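Local coordinates for mutual gliding-motility protein MglA (Myxococcus xanthus DK 1622, PDB 6H17) that binds and hydrolyses GTP as an intracellular switch that coordinates the two gliding-motility systems and controls the direction and speed of movement, at residues Lys14-Pro20 with Val96-Val102; Lys25-Leu29 with Leu76-Pro80. All coordinates share one frame; numbering follows the deposited sequence.

Interaction 1. Residues Lys14-Pro20 with Val96-Val102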
loop_
_atom_site.group_PDB
_atom_site.type_symbol
_atom_site.label_atom_id
_atom_site.label_comp_id
_atom_site.label_asym_id
_atom_site.label_seq_id
_atom_site.Cartn_x
_atom_site.Cartn_y
_atom_site.Cartn_z
ATOM N N LYS A 14 0.159 -3.046 9.906
ATOM C CA LYS A 14 -0.337 -1.951 9.080
ATOM C C LYS A 14 0.345 -1.949 7.727
ATOM O O LYS A 14 1.579 -1.936 7.640
ATOM C CB LYS A 14 -0.053 -0.644 9.805
ATOM C CG LYS A 14 -0.507 0.595 9.095
ATOM C CD LYS A 14 -0.320 1.800 10.005
ATOM C CE LYS A 14 -1.074 2.996 9.510
ATOM N NZ LYS A 14 -0.957 4.149 10.446
ATOM N N ILE A 15 -0.461 -1.952 6.669
ATOM C CA ILE A 15 0.016 -1.831 5.293
ATOM C C ILE A 15 -0.509 -0.519 4.733
ATOM O O ILE A 15 -1.714 -0.255 4.826
ATOM C CB ILE A 15 -0.498 -2.980 4.408
ATOM C CG1 ILE A 15 -0.101 -4.346 4.956
ATOM C CG2 ILE A 15 -0.046 -2.780 2.950
ATOM C CD1 ILE A 15 1.301 -4.520 5.170
ATOM N N VAL A 16 0.374 0.297 4.152
ATOM C CA VAL A 16 -0.030 1.560 3.536
ATOM C C VAL A 16 0.179 1.475 2.024
ATOM O O VAL A 16 1.284 1.170 1.557
ATOM C CB VAL A 16 0.727 2.763 4.135
ATOM C CG1 VAL A 16 0.362 4.042 3.385
ATOM C CG2 VAL A 16 0.401 2.887 5.614
ATOM N N TYR A 17 -0.883 1.778 1.270
ATOM C CA TYR A 17 -0.836 1.968 -0.177
ATOM C C TYR A 17 -0.556 3.439 -0.450
ATOM O O TYR A 17 -1.319 4.322 -0.015
ATOM C CB TYR A 17 -2.167 1.518 -0.787
ATOM C CG TYR A 17 -2.296 0.017 -0.955
ATOM C CD1 TYR A 17 -2.324 -0.562 -2.202
ATOM C CD2 TYR A 17 -2.390 -0.828 0.149
ATOM C CE1 TYR A 17 -2.437 -1.927 -2.368
ATOM C CE2 TYR A 17 -2.509 -2.190 -0.014
ATOM C CZ TYR A 17 -2.521 -2.731 -1.272
ATOM O OH TYR A 17 -2.619 -4.102 -1.387
ATOM N N TYR A 18 0.517 3.691 -1.183
ATOM C CA TYR A 18 1.035 5.026 -1.441
ATOM C C TYR A 18 1.101 5.236 -2.942
ATOM O O TYR A 18 1.049 4.275 -3.711
ATOM C CB TYR A 18 2.452 5.130 -0.860
ATOM C CG TYR A 18 2.880 6.455 -0.282
ATOM C CD1 TYR A 18 2.595 6.781 1.024
ATOM C CD2 TYR A 18 3.615 7.349 -1.029
ATOM C CE1 TYR A 18 3.010 7.960 1.568
ATOM C CE2 TYR A 18 4.041 8.556 -0.499
ATOM C CZ TYR A 18 3.728 8.852 0.815
ATOM O OH TYR A 18 4.154 10.017 1.422
ATOM N N GLY A 19 1.229 6.488 -3.377
ATOM C CA GLY A 19 1.346 6.795 -4.784
ATOM C C GLY A 19 0.652 8.095 -5.115
ATOM O O GLY A 19 -0.060 8.662 -4.294
ATOM N N PRO A 20 0.824 8.577 -6.335
ATOM C CA PRO A 20 0.365 9.932 -6.680
ATOM C C PRO A 20 -1.151 10.011 -6.804
ATOM O O PRO A 20 -1.873 9.016 -6.757
ATOM C CB PRO A 20 1.087 10.206 -8.003
ATOM C CG PRO A 20 1.280 8.862 -8.592
ATOM C CD PRO A 20 1.574 7.943 -7.431
ATOM N N VAL A 96 3.750 2.159 10.144
ATOM C CA VAL A 96 3.592 1.260 9.004
ATOM C C VAL A 96 4.529 0.066 9.128
ATOM O O VAL A 96 5.689 0.195 9.547
ATOM C CB VAL A 96 3.811 2.032 7.690
ATOM C CG1 VAL A 96 5.242 2.590 7.612
ATOM C CG2 VAL A 96 3.519 1.133 6.488
ATOM N N ASP A 97 4.029 -1.106 8.737
ATOM C CA ASP A 97 4.823 -2.331 8.670
ATOM C C ASP A 97 5.188 -2.740 7.256
ATOM O O ASP A 97 6.204 -3.417 7.068
ATOM C CB ASP A 97 4.077 -3.481 9.348
ATOM C CG ASP A 97 3.816 -3.195 10.796
ATOM O OD1 ASP A 97 4.796 -2.937 11.528
ATOM O OD2 ASP A 97 2.646 -3.150 11.205
ATOM N N GLY A 98 4.386 -2.386 6.271
ATOM C CA GLY A 98 4.739 -2.653 4.884
ATOM C C GLY A 98 4.078 -1.634 3.991
ATOM O O GLY A 98 3.022 -1.089 4.330
ATOM N N VAL A 99 4.693 -1.387 2.839
ATOM C CA VAL A 99 4.198 -0.393 1.894
ATOM C C VAL A 99 4.021 -1.005 0.516
ATOM O O VAL A 99 4.847 -1.803 0.053
ATOM C CB VAL A 99 5.149 0.815 1.807
ATOM C CG1 VAL A 99 4.737 1.764 0.696
ATOM C CG2 VAL A 99 5.197 1.558 3.125
ATOM N N VAL A 100 2.937 -0.623 -0.149
ATOM C CA VAL A 100 2.732 -0.880 -1.571
ATOM C C VAL A 100 2.765 0.477 -2.241
ATOM O O VAL A 100 1.942 1.348 -1.915
ATOM C CB VAL A 100 1.387 -1.563 -1.850
ATOM C CG1 VAL A 100 1.177 -1.689 -3.350
ATOM C CG2 VAL A 100 1.306 -2.922 -1.173
ATOM N N PHE A 101 3.696 0.676 -3.171
ATOM C CA PHE A 101 3.695 1.884 -3.987
ATOM C C PHE A 101 2.937 1.586 -5.271
ATOM O O PHE A 101 3.356 0.723 -6.048
ATOM C CB PHE A 101 5.101 2.372 -4.308
ATOM C CG PHE A 101 5.099 3.682 -5.038
ATOM C CD1 PHE A 101 5.098 3.749 -6.431
ATOM C CD2 PHE A 101 5.048 4.862 -4.321
ATOM C CE1 PHE A 101 5.081 4.972 -7.083
ATOM C CE2 PHE A 101 5.016 6.087 -4.965
ATOM C CZ PHE A 101 5.060 6.143 -6.327
ATOM N N VAL A 102 1.848 2.300 -5.510
ATOM C CA VAL A 102 1.024 2.137 -6.695
ATOM C C VAL A 102 1.429 3.222 -7.680
ATOM O O VAL A 102 1.167 4.408 -7.457
ATOM C CB VAL A 102 -0.470 2.214 -6.366
ATOM C CG1 VAL A 102 -1.305 2.042 -7.625
ATOM C CG2 VAL A 102 -0.861 1.175 -5.311
#
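Tyr17 and Val100 stand side by side on one face of the sheet and point the same way, with the isopropyl group of the valine laid over a face of the phenol ring. Val100 CB sits 3.9 Å from the ring centroid, only 12° off the normal, a CH-pi contact, while Val102 CG2 meets the ring edge 3.9 Å from Tyr17 CD1. With CG anti to its carbonyl carbon (chi1 -80°), the tyrosine stands up beside its neighbour, and helix 176-193 covers both. Ile15 shares this face; its CD1 lies 3.9 Å from Gly98 CA, and a side chain on Gly98 would crowd it. On the other face Val16 CG2 meets Val96 CG2 at 3.7 Å, the two side chains crossing at about a right angle. Here too, Phe101 brings its ring obliquely against the start of the loop, CE2 lying 3.7 Å from Gly19 CA, and Tyr18 runs out to helix 110-125, its OH hydrogen-bonded to Asn119 and Asn123. Backbone hydrogen bonds join the two parallel strands, from Val16 N to Gly98 O through to a nearly straight one, 2.8 Å from Val102 N to Tyr18 O. At the start, Asp97 OD2 accepts from Lys14 N (2.8 Å) through its anti lone pair, while OD1 is hydrogen-bonded to Ser2 N, and Lys14 O takes both Asp97 N and Gly98 N. Such adjacent parallel strands, one running directly into a glycine-led phosphate-binding loop, form the core of the P-loop GTPase fold.

Interaction 2. Residues Lys25-Leu29 with Leu76-Pro80. With MG (magnesium ion), chain B; GSP (5'-guanosine-diphosphate-monothiophosphate), chain C.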
loop_
_atom_site.group_PDB
_atom_site.type_symbol
_atom_site.label_atom_id
_atom_site.label_comp_id
_atom_site.label_asym_id
_atom_site.label_seq_id
_atom_site.Cartn_x
_atom_site.Cartn_y
_atom_site.Cartn_z
ATOM N N LYS A 25 -4.971 3.664 -5.689
ATOM C CA LYS A 25 -4.873 3.111 -4.334
ATOM C C LYS A 25 -6.234 2.670 -3.803
ATOM O O LYS A 25 -6.411 1.516 -3.374
ATOM C CB LYS A 25 -4.260 4.159 -3.398
ATOM C CG LYS A 25 -2.854 4.603 -3.808
ATOM C CD LYS A 25 -2.288 5.745 -2.968
ATOM C CE LYS A 25 -3.050 7.040 -3.072
ATOM N NZ LYS A 25 -2.947 7.726 -4.388
ATOM N N THR A 26 -7.209 3.579 -3.812
ATOM C CA THR A 26 -8.552 3.251 -3.351
ATOM C C THR A 26 -9.116 2.082 -4.144
ATOM O O THR A 26 -9.733 1.178 -3.574
ATOM C CB THR A 26 -9.436 4.491 -3.461
ATOM O OG1 THR A 26 -8.945 5.488 -2.544
ATOM C CG2 THR A 26 -10.905 4.170 -3.134
ATOM N N THR A 27 -8.890 2.072 -5.466
ATOM C CA THR A 27 -9.426 1.007 -6.317
ATOM C C THR A 27 -8.863 -0.347 -5.914
ATOM O O THR A 27 -9.588 -1.351 -5.916
ATOM C CB THR A 27 -9.076 1.309 -7.772
ATOM O OG1 THR A 27 -9.661 2.550 -8.169
ATOM C CG2 THR A 27 -9.624 0.239 -8.716
ATOM N N ASN A 28 -7.578 -0.405 -5.550
ATOM C CA ASN A 28 -7.011 -1.653 -5.050
ATOM C C ASN A 28 -7.814 -2.173 -3.862
ATOM O O ASN A 28 -8.192 -3.349 -3.810
ATOM C CB ASN A 28 -5.544 -1.463 -4.629
ATOM C CG ASN A 28 -4.539 -1.809 -5.724
ATOM O OD1 ASN A 28 -4.038 -2.930 -5.769
ATOM N ND2 ASN A 28 -4.195 -0.846 -6.554
ATOM N N LEU A 29 -8.033 -1.322 -2.851
ATOM C CA LEU A 29 -8.763 -1.771 -1.660
ATOM C C LEU A 29 -10.209 -2.139 -1.973
ATOM O O LEU A 29 -10.760 -3.061 -1.364
ATOM C CB LEU A 29 -8.684 -0.738 -0.541
ATOM C CG LEU A 29 -7.489 -0.901 0.399
ATOM C CD1 LEU A 29 -6.162 -0.719 -0.293
ATOM C CD2 LEU A 29 -7.613 0.031 1.602
ATOM N N LEU A 76 -5.188 -2.371 6.193
ATOM C CA LEU A 76 -4.781 -1.689 4.976
ATOM C C LEU A 76 -5.302 -0.264 4.980
ATOM O O LEU A 76 -6.479 -0.020 5.291
ATOM C CB LEU A 76 -5.344 -2.390 3.749
ATOM C CG LEU A 76 -4.641 -3.665 3.290
ATOM C CD1 LEU A 76 -4.364 -4.650 4.372
ATOM C CD2 LEU A 76 -5.434 -4.317 2.130
ATOM N N TYR A 77 -4.418 0.679 4.626
ATOM C CA TYR A 77 -4.744 2.087 4.501
ATOM C C TYR A 77 -4.326 2.578 3.127
ATOM O O TYR A 77 -3.332 2.104 2.569
ATOM C CB TYR A 77 -3.963 2.935 5.518
ATOM C CG TYR A 77 -4.395 2.798 6.971
ATOM C CD1 TYR A 77 -5.165 3.784 7.554
ATOM C CD2 TYR A 77 -4.037 1.703 7.744
ATOM C CE1 TYR A 77 -5.558 3.695 8.877
ATOM C CE2 TYR A 77 -4.441 1.605 9.092
ATOM C CZ TYR A 77 -5.193 2.613 9.618
ATOM O OH TYR A 77 -5.622 2.537 10.930
ATOM N N THR A 78 -5.065 3.536 2.600
ATOM C CA THR A 78 -4.539 4.374 1.526
ATOM C C THR A 78 -4.247 5.756 2.081
ATOM O O THR A 78 -4.538 6.056 3.243
ATOM C CB THR A 78 -5.514 4.479 0.352
ATOM O OG1 THR A 78 -6.666 5.232 0.748
ATOM C CG2 THR A 78 -5.915 3.117 -0.155
ATOM N N VAL A 79 -3.642 6.591 1.239
ATOM C CA VAL A 79 -3.359 7.978 1.584
ATOM C C VAL A 79 -3.942 8.868 0.500
ATOM O O VAL A 79 -4.213 8.399 -0.619
ATOM C CB VAL A 79 -1.842 8.248 1.712
ATOM C CG1 VAL A 79 -1.198 7.287 2.702
ATOM C CG2 VAL A 79 -1.146 8.189 0.366
ATOM N N PRO A 80 -4.087 10.166 0.769
ATOM C CA PRO A 80 -4.403 11.109 -0.315
ATOM C C PRO A 80 -3.125 11.441 -1.062
ATOM O O PRO A 80 -2.177 11.984 -0.484
ATOM C CB PRO A 80 -4.988 12.322 0.415
ATOM C CG PRO A 80 -4.592 12.167 1.830
ATOM C CD PRO A 80 -4.149 10.785 2.104
HETATM MG MG MG B . -8.176 7.409 -2.942
HETATM P PG GSP C . -6.289 9.697 -4.422
HETATM O O3B GSP C . -6.410 8.598 -5.654
HETATM S S1G GSP C . -6.648 11.368 -5.195
HETATM O O2G GSP C . -7.289 9.222 -3.349
HETATM O O3G GSP C . -4.858 9.553 -3.895
HETATM P PB GSP C . -6.393 7.014 -5.671
HETATM O O1B GSP C . -5.009 6.515 -5.859
HETATM O O2B GSP C . -7.132 6.468 -4.510
HETATM P PA GSP C . -8.503 5.869 -7.289
HETATM O O1A GSP C . -8.287 4.489 -6.882
HETATM O O2A GSP C . -9.666 6.577 -6.745
HETATM O O3A GSP C . -7.190 6.732 -7.043
HETATM O "O5'" GSP C . -8.523 5.859 -8.885
HETATM C "C5'" GSP C . -8.652 7.073 -9.608
HETATM C "C4'" GSP C . -9.293 6.813 -10.966
HETATM O "O4'" GSP C . -8.446 5.940 -11.739
HETATM C "C3'" GSP C . -10.625 6.121 -10.844
HETATM O "O3'" GSP C . -11.516 6.632 -11.822
HETATM C "C2'" GSP C . -10.346 4.648 -11.134
HETATM O "O2'" GSP C . -11.417 3.920 -11.658
HETATM C "C1'" GSP C . -9.191 4.800 -12.135
HETATM N N9 GSP C . -8.306 3.646 -12.211
HETATM C C8 GSP C . -7.695 3.042 -11.156
HETATM N N7 GSP C . -6.952 2.005 -11.595
HETATM C C5 GSP C . -7.101 1.958 -12.957
HETATM C C6 GSP C . -6.593 1.104 -13.935
HETATM O O6 GSP C . -5.819 0.140 -13.725
HETATM N N1 GSP C . -6.985 1.359 -15.212
HETATM C C2 GSP C . -7.812 2.401 -15.545
HETATM N N2 GSP C . -8.129 2.587 -16.815
HETATM N N3 GSP C . -8.323 3.239 -14.613
HETATM C C4 GSP C . -7.952 2.983 -13.345
HETATM O O HOH W 1 -6.579 7.066 -1.576
HETATM O O HOH W 2 -9.332 8.131 -1.423
HETATM O O HOH W 3 -9.764 7.724 -4.243
#
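Leu29 brings CD2 to within 4.4 Å of the backbone C of Tyr77, whose CB points away from helix 25-29; its flat ring makes a cation-pi contact with Lys14 and an edge-to-face contact with Phe59. The other flat group, the guanine of the bound GTPgammaS, approaches the helix through C8, 4.0 Å from Thr27 CB. Between them the contact is aliphatic: Leu29 and Thr78 slide past each other in opposite directions, CD1 of the leucine 3.8 Å from CG2 of the threonine, and that methyl also rests 3.6 Å from Lys25 O. Lys25 is bent at chi3 (-64°) and chi4 (-69°), which curls its chain past the Val79 carbonyl and returns the ammonium group to the phosphates. NZ donates to O3G of the gamma-thiophosphate at 2.7 Å and to O1B of the beta-phosphate, with Gly19 O as a further partner. A methionine in its place would probably leave O1B and O3G without the ammonium charge they share and Gly19 O without this donor. The backbone amides of Lys25, Thr26 and Thr27 point into the phosphates as well, each giving one hydrogen bond, to O1B, O2B and O1A in turn, with Thr27 OG1 adding a second to O1A. Thr26 OG1 binds the magnesium ion at 2.1 Å, with O2B, O2G and three waters completing six ligands. One of these waters bridges to residues 76-80, donating to Thr78 OG1 (3.0 Å) and Val79 O, while Asp58 is hydrogen-bonded to both Thr26 and Thr78. Thr78 thus serves as a second-shell residue that positions a metal-bound water. Lysine, helix amides and magnesium together would draw charge from the beta-phosphate and gamma-thiophosphate, consistent with a P-loop site built for GTP binding and hydrolysis.

Overall arrangement
The two contacts share one mixed sheet, their centres about 8 Å apart. Strand 10-18 lies between strands 98-104 and 71-78, so interaction 1 joins it to one neighbour, while residues 76-80 of interaction 2 lead off the other, with probable backbone hydrogen bonds linking Tyr77 with Ile15 and Tyr17. Along the chain, interaction 2 is nested inside the loop closed by interaction 1: strand 10-18 leads through the phosphate-binding loop into helix 25-35, strand 71-78 follows, and strand 98-104 comes last. Tyr17 connects them physically, its side chain also touching Leu29 and Thr78. Adjacent strands 10-18 and 71-78 thereby lead into two predicted GTP-binding elements, residues 19-26 and 78-82, of which Lys25, Thr26, Val79 and Pro80 line the observed GTPgammaS pocket.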